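DNA photolyase (Agrobacterium tumefaciens, PDB 4U63) repairs ultraviolet-induced cyclobutane pyrimidine dimers in DNA, probably using light gathered by a bound methenyltetrahydrofolate antenna and passed to a flavin cofactor. Local coordinates at residues Val27-Arg32 with Leu44-His49; Ala131-Leu136 with Val143-Gly148. All blocks are in the same frame, centred on the assembly; numbering follows the deposited sequence. Where two conformers were deposited one is given.

Contact 1 of 2, residues Val27-Arg32 with Leu44-His49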
ATOM      1  N   VAL A  27       2.122   6.710 -30.513  1.00 25.39           N
ATOM      2  CA  VAL A  27       2.823   6.084 -29.401  1.00 25.11           C
ATOM      3  C   VAL A  27       1.780   5.628 -28.379  1.00 24.73           C
ATOM      4  O   VAL A  27       0.862   6.390 -28.019  1.00 24.20           O
ATOM      5  CB  VAL A  27       3.863   7.043 -28.759  1.00 25.86           C
ATOM      6  CG1 VAL A  27       3.264   8.420 -28.469  1.00 27.39           C
ATOM      7  CG2 VAL A  27       4.454   6.438 -27.485  1.00 25.11           C
ATOM      8  N   ILE A  28       1.919   4.386 -27.920  1.00 23.44           N
ATOM      9  CA  ILE A  28       1.043   3.834 -26.903  1.00 23.66           C
ATOM     10  C   ILE A  28       1.668   4.009 -25.524  1.00 22.45           C
ATOM     11  O   ILE A  28       2.843   3.697 -25.325  1.00 22.20           O
ATOM     12  CB  ILE A  28       0.768   2.337 -27.166  1.00 25.61           C
ATOM     13  CG1 ILE A  28      -0.010   2.188 -28.483  1.00 28.11           C
ATOM     14  CG2 ILE A  28      -0.005   1.706 -26.014  1.00 27.77           C
ATOM     15  CD1 ILE A  28       0.077   0.818 -29.088  1.00 29.19           C
ATOM     16  N   VAL A  29       0.875   4.515 -24.584  1.00 22.70           N
ATOM     17  CA  VAL A  29       1.283   4.633 -23.191  1.00 21.06           C
ATOM     18  C   VAL A  29       0.454   3.649 -22.394  1.00 22.50           C
ATOM     19  O   VAL A  29      -0.753   3.832 -22.245  1.00 23.68           O
ATOM     20  CB  VAL A  29       1.058   6.050 -22.614  1.00 21.38           C
ATOM     21  CG1 VAL A  29       1.541   6.108 -21.168  1.00 22.12           C
ATOM     22  CG2 VAL A  29       1.772   7.091 -23.453  1.00 24.22           C
ATOM     23  N   TRP A  30       1.105   2.617 -21.874  1.00 22.64           N
ATOM     24  CA  TRP A  30       0.418   1.583 -21.101  1.00 22.72           C
ATOM     25  C   TRP A  30       0.512   1.906 -19.606  1.00 22.19           C
ATOM     26  O   TRP A  30       1.592   1.829 -19.032  1.00 21.53           O
ATOM     27  CB  TRP A  30       1.013   0.200 -21.434  1.00 22.37           C
ATOM     28  CG  TRP A  30       0.441  -0.933 -20.627  1.00 22.97           C
ATOM     29  CD1 TRP A  30      -0.778  -0.969 -19.987  1.00 21.86           C
ATOM     30  CD2 TRP A  30       1.057  -2.200 -20.381  1.00 22.63           C
ATOM     31  NE1 TRP A  30      -0.940  -2.165 -19.361  1.00 23.07           N
ATOM     32  CE2 TRP A  30       0.167  -2.945 -19.581  1.00 23.65           C
ATOM     33  CE3 TRP A  30       2.283  -2.777 -20.751  1.00 23.75           C
ATOM     34  CZ2 TRP A  30       0.457  -4.243 -19.141  1.00 22.57           C
ATOM     35  CZ3 TRP A  30       2.577  -4.075 -20.306  1.00 24.80           C
ATOM     36  CH2 TRP A  30       1.661  -4.792 -19.516  1.00 23.86           C
ATOM     37  N   PHE A  31      -0.632   2.292 -19.016  1.00 21.40           N
ATOM     38  CA  PHE A  31      -0.783   2.574 -17.582  1.00 21.31           C
ATOM     39  C   PHE A  31      -1.054   1.297 -16.783  1.00 21.49           C
ATOM     40  O   PHE A  31      -1.843   0.444 -17.214  1.00 21.90           O
ATOM     41  CB  PHE A  31      -1.965   3.525 -17.333  1.00 21.90           C
ATOM     42  CG  PHE A  31      -1.686   4.968 -17.650  1.00 21.92           C
ATOM     43  CD1 PHE A  31      -1.870   5.462 -18.934  1.00 23.00           C
ATOM     44  CD2 PHE A  31      -1.264   5.840 -16.656  1.00 23.04           C
ATOM     45  CE1 PHE A  31      -1.624   6.804 -19.217  1.00 24.86           C
ATOM     46  CE2 PHE A  31      -1.019   7.171 -16.932  1.00 21.83           C
ATOM     47  CZ  PHE A  31      -1.205   7.660 -18.214  1.00 21.70           C
ATOM     48  N   ARG A  32      -0.413   1.183 -15.616  1.00 21.68           N
ATOM     49  CA  ARG A  32      -0.637   0.071 -14.684  1.00 22.31           C
ATOM     50  C   ARG A  32      -0.882   0.617 -13.248  1.00 26.01           C
ATOM     51  O   ARG A  32      -2.016   0.938 -12.906  1.00 33.76           O
ATOM     52  CB  ARG A  32       0.529  -0.921 -14.741  1.00 20.38           C
ATOM     53  CG  ARG A  32       0.680  -1.659 -16.077  1.00 21.64           C
ATOM     54  CD  ARG A  32       1.550  -0.916 -17.084  1.00 21.51           C
ATOM     55  NE  ARG A  32       2.932  -0.811 -16.643  1.00 22.79           N
ATOM     56  CZ  ARG A  32       3.828  -1.798 -16.701  1.00 23.16           C
ATOM     57  NH1 ARG A  32       3.496  -2.997 -17.190  1.00 24.51           N
ATOM     58  NH2 ARG A  32       5.068  -1.588 -16.252  1.00 25.20           N
ATOM     59  N   LEU A  44       5.628  11.726 -20.549  1.00 21.73           N
ATOM     60  CA  LEU A  44       6.482  12.786 -21.110  1.00 23.44           C
ATOM     61  C   LEU A  44       7.268  12.309 -22.326  1.00 24.00           C
ATOM     62  O   LEU A  44       7.417  13.047 -23.302  1.00 24.52           O
ATOM     63  CB  LEU A  44       7.416  13.353 -20.041  1.00 23.50           C
ATOM     64  CG  LEU A  44       6.693  14.150 -18.943  1.00 26.81           C
ATOM     65  CD1 LEU A  44       7.642  14.470 -17.800  1.00 31.04           C
ATOM     66  CD2 LEU A  44       6.061  15.428 -19.474  1.00 27.43           C
ATOM     67  N   ALA A  45       7.760  11.071 -22.274  1.00 24.40           N
ATOM     68  CA  ALA A  45       8.401  10.454 -23.436  1.00 24.91           C
ATOM     69  C   ALA A  45       7.452  10.375 -24.636  1.00 24.08           C
ATOM     70  O   ALA A  45       7.851  10.642 -25.775  1.00 24.69           O
ATOM     71  CB  ALA A  45       8.913   9.066 -23.086  1.00 24.80           C
ATOM     72  N   ALA A  46       6.197  10.001 -24.379  1.00 25.14           N
ATOM     73  CA  ALA A  46       5.182   9.940 -25.439  1.00 24.78           C
ATOM     74  C   ALA A  46       4.944  11.327 -26.062  1.00 24.10           C
ATOM     75  O   ALA A  46       4.788  11.456 -27.281  1.00 23.20           O
ATOM     76  CB  ALA A  46       3.883   9.355 -24.906  1.00 24.51           C
ATOM     77  N   VAL A  47       4.931  12.360 -25.227  1.00 25.20           N
ATOM     78  CA  VAL A  47       4.768  13.733 -25.720  1.00 27.02           C
ATOM     79  C   VAL A  47       5.986  14.134 -26.559  1.00 28.16           C
ATOM     80  O   VAL A  47       5.838  14.707 -27.639  1.00 27.90           O
ATOM     81  CB  VAL A  47       4.528  14.730 -24.564  1.00 27.88           C
ATOM     82  CG1 VAL A  47       4.561  16.179 -25.056  1.00 29.43           C
ATOM     83  CG2 VAL A  47       3.192  14.442 -23.908  1.00 29.74           C
ATOM     84  N   GLU A  48       7.183  13.802 -26.076  1.00 26.39           N
ATOM     85  CA  GLU A  48       8.418  14.126 -26.796  1.00 29.84           C
ATOM     86  C   GLU A  48       8.493  13.391 -28.133  1.00 29.76           C
ATOM     87  O   GLU A  48       8.983  13.935 -29.128  1.00 31.18           O
ATOM     88  CB  GLU A  48       9.644  13.791 -25.938  1.00 33.27           C
ATOM     89  CG  GLU A  48      10.986  14.167 -26.561  1.00 39.71           C
ATOM     90  CD  GLU A  48      11.114  15.648 -26.891  1.00 47.07           C
ATOM     91  OE1 GLU A  48      10.587  16.488 -26.135  1.00 52.23           O
ATOM     92  OE2 GLU A  48      11.754  15.975 -27.911  1.00 58.09           O
ATOM     93  N   HIS A  49       8.003  12.154 -28.138  1.00 29.06           N
ATOM     94  CA  HIS A  49       7.921  11.328 -29.344  1.00 28.44           C
ATOM     95  C   HIS A  49       7.142  12.013 -30.479  1.00 30.21           C
ATOM     96  O   HIS A  49       7.475  11.854 -31.652  1.00 32.62           O
ATOM     97  CB  HIS A  49       7.262   9.998 -28.964  1.00 27.13           C
ATOM     98  CG  HIS A  49       7.039   9.061 -30.105  1.00 27.53           C
ATOM     99  ND1 HIS A  49       5.999   9.205 -30.998  1.00 27.65           N
ATOM    100  CD2 HIS A  49       7.707   7.945 -30.480  1.00 28.83           C
ATOM    101  CE1 HIS A  49       6.045   8.223 -31.880  1.00 28.70           C
ATOM    102  NE2 HIS A  49       7.074   7.448 -31.590  1.00 28.77           N
TER

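Contact 2 of 2, residues Ala131-Leu136 with Val143-Gly148. With SO4 (sulfate ion), chain E.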
ATOM      1  N   ALA A 131       9.648  -9.948 -20.452  1.00 25.39           N
ATOM      2  CA  ALA A 131       9.302 -10.916 -21.499  1.00 27.00           C
ATOM      3  C   ALA A 131       8.569 -10.237 -22.652  1.00 26.12           C
ATOM      4  O   ALA A 131       8.872 -10.472 -23.820  1.00 27.19           O
ATOM      5  CB  ALA A 131       8.460 -12.044 -20.928  1.00 27.01           C
ATOM      6  N   LEU A 132       7.614  -9.382 -22.302  1.00 23.77           N
ATOM      7  CA  LEU A 132       6.815  -8.673 -23.281  1.00 26.44           C
ATOM      8  C   LEU A 132       7.680  -7.744 -24.120  1.00 26.26           C
ATOM      9  O   LEU A 132       7.537  -7.692 -25.350  1.00 27.38           O
ATOM     10  CB  LEU A 132       5.720  -7.885 -22.571  1.00 29.61           C
ATOM     11  CG  LEU A 132       4.781  -7.078 -23.453  1.00 32.60           C
ATOM     12  CD1 LEU A 132       4.017  -7.960 -24.424  1.00 30.38           C
ATOM     13  CD2 LEU A 132       3.839  -6.306 -22.556  1.00 34.74           C
ATOM     14  N   LYS A 133       8.582  -7.027 -23.447  1.00 25.57           N
ATOM     15  CA  LYS A 133       9.495  -6.091 -24.096  1.00 27.86           C
ATOM     16  C   LYS A 133      10.346  -6.790 -25.149  1.00 27.45           C
ATOM     17  O   LYS A 133      10.478  -6.290 -26.271  1.00 27.41           O
ATOM     18  CB  LYS A 133      10.377  -5.422 -23.045  1.00 29.79           C
ATOM     19  CG  LYS A 133      11.340  -4.383 -23.572  1.00 31.15           C
ATOM     20  CD  LYS A 133      11.886  -3.519 -22.448  1.00 33.75           C
ATOM     21  CE  LYS A 133      12.780  -4.311 -21.506  1.00 35.94           C
ATOM     22  NZ  LYS A 133      13.358  -3.433 -20.451  1.00 43.50           N
ATOM     23  N   GLN A 134      10.911  -7.949 -24.800  1.00 28.11           N
ATOM     24  CA  GLN A 134      11.714  -8.708 -25.757  1.00 28.49           C
ATOM     25  C   GLN A 134      10.890  -9.170 -26.966  1.00 27.75           C
ATOM     26  O   GLN A 134      11.369  -9.111 -28.097  1.00 31.49           O
ATOM     27  CB  GLN A 134      12.375  -9.918 -25.084  1.00 30.86           C
ATOM     28  CG  GLN A 134      13.363 -10.666 -25.974  1.00 36.08           C
ATOM     29  CD  GLN A 134      14.512  -9.786 -26.428  1.00 44.73           C
ATOM     30  OE1 GLN A 134      15.234  -9.230 -25.606  1.00 52.22           O
ATOM     31  NE2 GLN A 134      14.686  -9.655 -27.736  1.00 50.14           N
ATOM     32  N   LYS A 135       9.672  -9.645 -26.728  1.00 27.56           N
ATOM     33  CA  LYS A 135       8.807 -10.103 -27.827  1.00 29.43           C
ATOM     34  C   LYS A 135       8.460  -8.967 -28.778  1.00 27.52           C
ATOM     35  O   LYS A 135       8.503  -9.144 -29.987  1.00 30.90           O
ATOM     36  CB  LYS A 135       7.514 -10.728 -27.298  1.00 30.41           C
ATOM     37  CG  LYS A 135       7.688 -12.140 -26.763  1.00 36.16           C
ATOM     38  CD  LYS A 135       6.394 -12.641 -26.154  1.00 43.17           C
ATOM     39  CE  LYS A 135       6.605 -13.885 -25.307  1.00 51.48           C
ATOM     40  NZ  LYS A 135       6.850 -15.108 -26.115  1.00 58.96           N
ATOM     41  N   LEU A 136       8.121  -7.804 -28.229  1.00 25.28           N
ATOM     42  CA  LEU A 136       7.779  -6.658 -29.058  1.00 27.37           C
ATOM     43  C   LEU A 136       9.002  -6.141 -29.822  1.00 27.84           C
ATOM     44  O   LEU A 136       8.899  -5.835 -31.016  1.00 28.41           O
ATOM     45  CB  LEU A 136       7.135  -5.547 -28.214  1.00 29.11           C
ATOM     46  CG  LEU A 136       5.765  -5.887 -27.593  1.00 30.73           C
ATOM     47  CD1 LEU A 136       5.232  -4.700 -26.806  1.00 30.76           C
ATOM     48  CD2 LEU A 136       4.745  -6.316 -28.641  1.00 33.49           C
ATOM     49  N   VAL A 143      10.288  -0.141 -27.547  1.00 28.06           N
ATOM     50  CA  VAL A 143       9.712  -0.252 -26.225  1.00 28.25           C
ATOM     51  C   VAL A 143      10.652   0.435 -25.261  1.00 28.99           C
ATOM     52  O   VAL A 143      11.843   0.146 -25.251  1.00 30.08           O
ATOM     53  CB  VAL A 143       9.539  -1.703 -25.782  1.00 28.63           C
ATOM     54  CG1 VAL A 143       8.886  -1.749 -24.405  1.00 28.36           C
ATOM     55  CG2 VAL A 143       8.716  -2.488 -26.806  1.00 30.73           C
ATOM     56  N   ARG A 144      10.113   1.349 -24.458  1.00 27.19           N
ATOM     57  CA  ARG A 144      10.907   2.080 -23.478  1.00 26.86           C
ATOM     58  C   ARG A 144      10.184   2.105 -22.137  1.00 25.34           C
ATOM     59  O   ARG A 144       8.979   2.366 -22.080  1.00 23.16           O
ATOM     60  CB  ARG A 144      11.176   3.503 -23.968  1.00 28.58           C
ATOM     61  CG  ARG A 144      11.851   3.570 -25.337  1.00 34.15           C
ATOM     62  CD  ARG A 144      11.780   4.959 -25.923  1.00 39.33           C
ATOM     63  NE  ARG A 144      12.505   5.923 -25.098  1.00 41.15           N
ATOM     64  CZ  ARG A 144      12.345   7.248 -25.149  1.00 44.65           C
ATOM     65  NH1 ARG A 144      11.471   7.801 -25.991  1.00 43.14           N
ATOM     66  NH2 ARG A 144      13.063   8.029 -24.344  1.00 46.40           N
ATOM     67  N   SER A 145      10.930   1.839 -21.065  1.00 24.12           N
ATOM     68  CA  SER A 145      10.400   1.837 -19.694  1.00 22.94           C
ATOM     69  C   SER A 145      11.112   2.878 -18.846  1.00 23.02           C
ATOM     70  O   SER A 145      12.277   3.195 -19.098  1.00 24.23           O
ATOM     71  CB  SER A 145      10.540   0.466 -19.054  1.00 22.74           C
ATOM     72  OG  SER A 145      11.891   0.169 -18.765  1.00 27.17           O
ATOM     73  N   PHE A 146      10.414   3.401 -17.834  1.00 21.81           N
ATOM     74  CA  PHE A 146      10.920   4.554 -17.075  1.00 19.30           C
ATOM     75  C   PHE A 146      10.805   4.410 -15.568  1.00 19.03           C
ATOM     76  O   PHE A 146       9.898   3.756 -15.048  1.00 20.84           O
ATOM     77  CB  PHE A 146      10.193   5.833 -17.519  1.00 20.65           C
ATOM     78  CG  PHE A 146      10.419   6.160 -18.963  1.00 20.74           C
ATOM     79  CD1 PHE A 146       9.628   5.584 -19.941  1.00 20.73           C
ATOM     80  CD2 PHE A 146      11.453   7.006 -19.348  1.00 22.24           C
ATOM     81  CE1 PHE A 146       9.847   5.858 -21.285  1.00 23.69           C
ATOM     82  CE2 PHE A 146      11.678   7.287 -20.690  1.00 24.52           C
ATOM     83  CZ  PHE A 146      10.875   6.711 -21.660  1.00 25.26           C
ATOM     84  N   SER A 147      11.754   5.039 -14.884  1.00 20.68           N
ATOM     85  CA  SER A 147      11.761   5.108 -13.430  0.61 19.44           C
ATOM     86  C   SER A 147      10.661   6.053 -12.952  1.00 19.65           C
ATOM     87  O   SER A 147      10.112   6.825 -13.739  1.00 22.14           O
ATOM     88  CB  SER A 147      13.116   5.606 -12.924  0.61 20.81           C
ATOM     89  OG  SER A 147      13.368   6.939 -13.338  0.61 20.75           O
ATOM     90  N   GLY A 148      10.364   5.988 -11.656  1.00 19.19           N
ATOM     91  CA  GLY A 148       9.345   6.837 -11.049  1.00 19.86           C
ATOM     92  C   GLY A 148       8.694   6.241  -9.811  1.00 20.03           C
ATOM     93  O   GLY A 148       8.410   6.963  -8.864  1.00 21.00           O
TER
HETATM   94  S   SO4 E1004      14.383   0.254 -21.203  1.00 40.65           S
HETATM   95  O1  SO4 E1004      15.243  -0.587 -22.056  1.00 38.65           O
HETATM   96  O2  SO4 E1004      13.765   1.342 -21.979  1.00 39.50           O
HETATM   97  O3  SO4 E1004      13.337  -0.618 -20.629  1.00 44.05           O
HETATM   98  O4  SO4 E1004      15.198   0.858 -20.129  1.00 44.80           O

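Contact 1 of 2, residues Val27-Arg32 with Leu44-His49
V27 and V29 pack on A46 and H49 in an apolar strand-to-helix contact inside the first beta-alpha-beta unit of the photolyase alpha/beta domain. Strand 27-31 lies mid-sheet, and helix 41-49 runs back over it towards strand 53-59. The two short axes are almost antiparallel, at 175°, and come within 8.8 Å. Such a return is the helical leg of a beta-alpha-beta crossover.

A46 takes the centre of the contact. Its CB meets methyls from both valines. V27 CG1 sits 3.7 Å from A46 CB and also lies near the A46 carbonyl oxygen. V29 CG2 presses on A46 CB at 3.4 Å, tighter than normal carbon contact. V29 CG1 is anti to the backbone N (chi1 -179°), which puts CG2 beside that N, on the side of the helix.

H49 extends the contact towards the start of the strand. Its NE2 is hydrogen-bonded to D113, next to strand 114-118, so the ring has a polar tie beyond the two segments. V27 CB lies over part of one ring face in a CH-pi contact. V27 CB stands 3.9 Å from the H49 ring centroid, 15° off the ring normal and displaced towards the rim.

Contact 2 of 2, residues Ala131-Leu136 with Val143-Gly148
Sulfate O3 is gripped by K133 NZ of the helix at 2.8 Å, with S145 OG of the strand also close to it. The site lies in the beta-alpha-beta unit of strand 114-118, helix 123-138 and strand 142-146, at an outer strand of the parallel sheet in the photolyase alpha/beta domain. The ion probably comes from the crystallisation liquor, so no role in repair follows from it.

S145 OG lies at a doubtful, very short 2.5 Å from sulfate O3. A second sulfate oxygen is held by the backbone: S145 N donates to sulfate O2 at 3.0 Å, with a nearly straight angle of 165°. The amide is the sounder hold of S145 on the ion. R119 and R137 also donate to the sulfate and complete a cationic pocket. R119 NE binds S145 OG as well.

Apart from the ion the contact is apolar, and no hydrogen bond joins 131-136 to 143-148 directly. Just past the segment, R137 NH2 of the same helix binds V143 O. K133 NZ and S145 OG are 4.2 Å apart, and sulfate O3 lies between the amine and the hydroxyl. K133 leaves the helix with CG anti to its own N (chi1 -178°). Its chain then bends at chi3, 67°, turning the amine to the sulfate while CG and CD lie against V143.

V143 splits its two methyls between two helix residues one turn apart. V143 CG1 meets K133 CG at 3.7 Å, the side chains running at a slant to each other. V143 CG2 faces L136, and the two side chains cross at about a right angle. V143 CG2 touches L136 CB at 3.7 Å, and L136 CD1 follows at 4.1 Å.

Overall arrangement
From the N terminus the chain enters strand 27-31, passes a loop and returns along helix 41-49, closing contact 1. It then builds strands 53-59, 93-96 and 114-118 with their helices. Helix 123-138 follows, and a short turn into strand 142-146 closes contact 2. The contacts are in series, neither nested nor crossed. Both tie helices to the same parallel sheet, of strand order 3-2-1-4-5, with strand 114-118 between their two strands. The centres of contact 1 and contact 2 are about 12 Å apart. They touch where A45 CB meets F146 CZ at 3.4 Å, and where W30 CZ3 meets L132 CD2 at 3.4 Å.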